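Local coordinates for protein octaprenyl Pyrophosphate Synthase (Helicobacter pylori, PDB 3TC1) that probably builds octaprenyl pyrophosphate by magnesium-dependent condensation of isopentenyl pyrophosphate units onto a shorter allylic pyrophosphate, at residues 199-204 with 224-229. Sequence-based numbering, arbitrary orientation.
With MG (magnesium ion), chain D.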
loop_
_atom_site.group_PDB
_atom_site.type_symbol
_atom_site.label_atom_id
_atom_site.label_comp_id
_atom_site.label_asym_id
_atom_site.label_seq_id
_atom_site.Cartn_x
_atom_site.Cartn_y
_atom_site.Cartn_z
ATOM N N ILE B 199 -21.450 0.450 -16.360
ATOM C CA ILE B 199 -21.926 -0.844 -16.846
ATOM C C ILE B 199 -21.665 -1.917 -15.791
ATOM O O ILE B 199 -22.446 -2.863 -15.633
ATOM C CB ILE B 199 -21.221 -1.253 -18.169
ATOM C CG1 ILE B 199 -21.637 -0.306 -19.296
ATOM C CG2 ILE B 199 -21.550 -2.700 -18.517
ATOM C CD1 ILE B 199 -23.138 -0.250 -19.548
ATOM N N ASP B 200 -20.565 -1.774 -15.066
ATOM C CA ASP B 200 -20.253 -2.746 -14.032
ATOM C C ASP B 200 -21.294 -2.645 -12.922
ATOM O O ASP B 200 -21.774 -3.660 -12.416
ATOM C CB ASP B 200 -18.869 -2.504 -13.453
ATOM C CG ASP B 200 -18.532 -3.492 -12.372
ATOM O OD1 ASP B 200 -18.269 -4.669 -12.703
ATOM O OD2 ASP B 200 -18.554 -3.089 -11.193
ATOM N N ASP B 201 -21.648 -1.421 -12.546
ATOM C CA ASP B 201 -22.656 -1.230 -11.507
ATOM C C ASP B 201 -23.996 -1.745 -12.024
ATOM O O ASP B 201 -24.809 -2.280 -11.269
ATOM C CB ASP B 201 -22.783 0.255 -11.142
ATOM C CG ASP B 201 -21.589 0.770 -10.350
ATOM O OD1 ASP B 201 -20.711 -0.050 -9.994
ATOM O OD2 ASP B 201 -21.534 1.995 -10.073
ATOM N N LEU B 202 -24.221 -1.588 -13.325
ATOM C CA LEU B 202 -25.463 -2.038 -13.931
ATOM C C LEU B 202 -25.549 -3.567 -13.878
ATOM O O LEU B 202 -26.580 -4.126 -13.504
ATOM C CB LEU B 202 -25.545 -1.536 -15.378
ATOM C CG LEU B 202 -26.845 -1.796 -16.143
ATOM C CD1 LEU B 202 -28.023 -1.240 -15.361
ATOM C CD2 LEU B 202 -26.764 -1.147 -17.520
ATOM N N LEU B 203 -24.453 -4.236 -14.228
ATOM C CA LEU B 203 -24.397 -5.693 -14.222
ATOM C C LEU B 203 -24.559 -6.320 -12.838
ATOM O O LEU B 203 -24.738 -7.535 -12.714
ATOM C CB LEU B 203 -23.098 -6.171 -14.871
ATOM C CG LEU B 203 -23.053 -5.942 -16.385
ATOM C CD1 LEU B 203 -21.690 -6.337 -16.939
ATOM C CD2 LEU B 203 -24.168 -6.753 -17.045
ATOM N N ASP B 204 -24.504 -5.500 -11.794
ATOM C CA ASP B 204 -24.677 -6.014 -10.444
ATOM C C ASP B 204 -26.152 -6.235 -10.170
ATOM O O ASP B 204 -26.527 -7.073 -9.344
ATOM C CB ASP B 204 -24.151 -5.027 -9.402
ATOM C CG ASP B 204 -24.313 -5.546 -7.971
ATOM O OD1 ASP B 204 -23.690 -6.573 -7.625
ATOM O OD2 ASP B 204 -25.063 -4.934 -7.185
ATOM N N LYS B 224 -23.257 0.463 -0.988
ATOM C CA LYS B 224 -22.938 1.313 -2.133
ATOM C C LYS B 224 -24.203 1.710 -2.879
ATOM O O LYS B 224 -24.876 0.848 -3.437
ATOM C CB LYS B 224 -22.008 0.582 -3.104
ATOM C CG LYS B 224 -20.645 0.221 -2.531
ATOM C CD LYS B 224 -19.829 -0.555 -3.550
ATOM C CE LYS B 224 -18.502 -1.007 -2.967
ATOM N NZ LYS B 224 -17.764 -1.887 -3.915
ATOM N N THR B 225 -24.533 3.002 -2.880
ATOM C CA THR B 225 -25.713 3.477 -3.596
ATOM C C THR B 225 -25.267 3.848 -5.009
ATOM O O THR B 225 -24.924 5.001 -5.284
ATOM C CB THR B 225 -26.344 4.711 -2.919
ATOM O OG1 THR B 225 -26.561 4.441 -1.527
ATOM C CG2 THR B 225 -27.689 5.030 -3.566
ATOM N N THR B 226 -25.271 2.857 -5.897
ATOM C CA THR B 226 -24.838 3.036 -7.279
ATOM C C THR B 226 -25.854 3.789 -8.136
ATOM O O THR B 226 -26.978 4.038 -7.702
ATOM C CB THR B 226 -24.517 1.671 -7.925
ATOM O OG1 THR B 226 -25.676 0.832 -7.883
ATOM C CG2 THR B 226 -23.395 0.976 -7.151
ATOM N N LEU B 227 -25.455 4.142 -9.357
ATOM C CA LEU B 227 -26.328 4.904 -10.255
ATOM C C LEU B 227 -27.770 4.393 -10.355
ATOM O O LEU B 227 -28.709 5.174 -10.257
ATOM C CB LEU B 227 -25.706 4.996 -11.657
ATOM C CG LEU B 227 -26.376 6.017 -12.590
ATOM C CD1 LEU B 227 -26.459 7.376 -11.896
ATOM C CD2 LEU B 227 -25.591 6.127 -13.894
ATOM N N PRO B 228 -27.968 3.078 -10.565
ATOM C CA PRO B 228 -29.345 2.584 -10.656
ATOM C C PRO B 228 -30.191 3.014 -9.454
ATOM O O PRO B 228 -31.332 3.438 -9.607
ATOM C CB PRO B 228 -29.163 1.069 -10.710
ATOM C CG PRO B 228 -27.850 0.919 -11.419
ATOM C CD PRO B 228 -27.002 1.986 -10.768
ATOM N N TYR B 229 -29.621 2.898 -8.257
ATOM C CA TYR B 229 -30.326 3.258 -7.027
ATOM C C TYR B 229 -30.543 4.760 -6.921
ATOM O O TYR B 229 -31.572 5.213 -6.419
ATOM C CB TYR B 229 -29.540 2.738 -5.816
ATOM C CG TYR B 229 -29.540 1.227 -5.736
ATOM C CD1 TYR B 229 -30.590 0.539 -5.120
ATOM C CD2 TYR B 229 -28.515 0.479 -6.320
ATOM C CE1 TYR B 229 -30.620 -0.856 -5.087
ATOM C CE2 TYR B 229 -28.539 -0.920 -6.295
ATOM C CZ TYR B 229 -29.592 -1.577 -5.677
ATOM O OH TYR B 229 -29.607 -2.954 -5.639
HETATM MG MG MG D . -19.303 -4.245 -9.429
HETATM O O HOH W 1 -20.997 -5.368 -10.867
HETATM O O HOH W 2 -18.068 -6.137 -9.813
HETATM O O HOH W 3 -25.125 -1.628 -8.651
HETATM O O HOH W 4 -20.629 -2.488 -8.934
HETATM O O HOH W 5 -27.146 -4.123 -5.433
HETATM O O HOH W 6 -20.141 -5.123 -7.411
HETATM O O HOH W 7 -17.556 -2.877 -8.265
#
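Asp201 and Thr226 bring the two backbones nearest, their CA atoms 6.4 Å apart, where the C-terminal end of helix 182-205 meets the loop that leads into helix 227-233. Thr226 is the N-cap residue of the second helix, though its hydroxyl makes no capping bond. No direct hydrogen bond joins 199-204 to 224-229; water takes that role. One water donates to Asp201 O and accepts from Thr226 OG1, the latter at 2.6 Å, bridging a helix carbonyl and the loop hydroxyl. Beside this bridge the Asp201 carboxylate lies against the methyl of Thr226, with OD2 3.6 Å from CG2. The carboxylate finds its polar partners apart from the threonine: Tyr155 OH bonds OD2, and Gln197 NE2 bonds OD1. Thr226 divides its branches accordingly, OG1 standing between its backbone N and carbonyl carbon (chi1 59°) and CG2 left to meet Asp201.

Sequence and metal together identify 200-204 as the second aspartate-rich motif, DDLLD, of the all-helical prenyl synthase fold, which in this family binds substrate pyrophosphate through magnesium, probably here too. Asp200 alone among its aspartates binds this magnesium directly, through OD2 at 2.2 Å, its CG swung anti to the backbone N (chi1 179°). Five waters complete an octahedral shell; one of them donates to Asp201 OD1 at 2.7 Å, which places Asp201 in the second shell of the metal. Asp204 is held instead by backbone: Ser218 N bonds OD1 and Asp219 N bonds OD2, and a further water links OD2 to Tyr229 OH, 2.7 Å from the hydroxyl. Thr226 OG1 lies at the edge of the Tyr229 ring, in its plane, and the ring stacks on Phe220. Apolar packing between the segments is sparse, Leu202 CD1 approaching Pro228 CG at 4.5 Å.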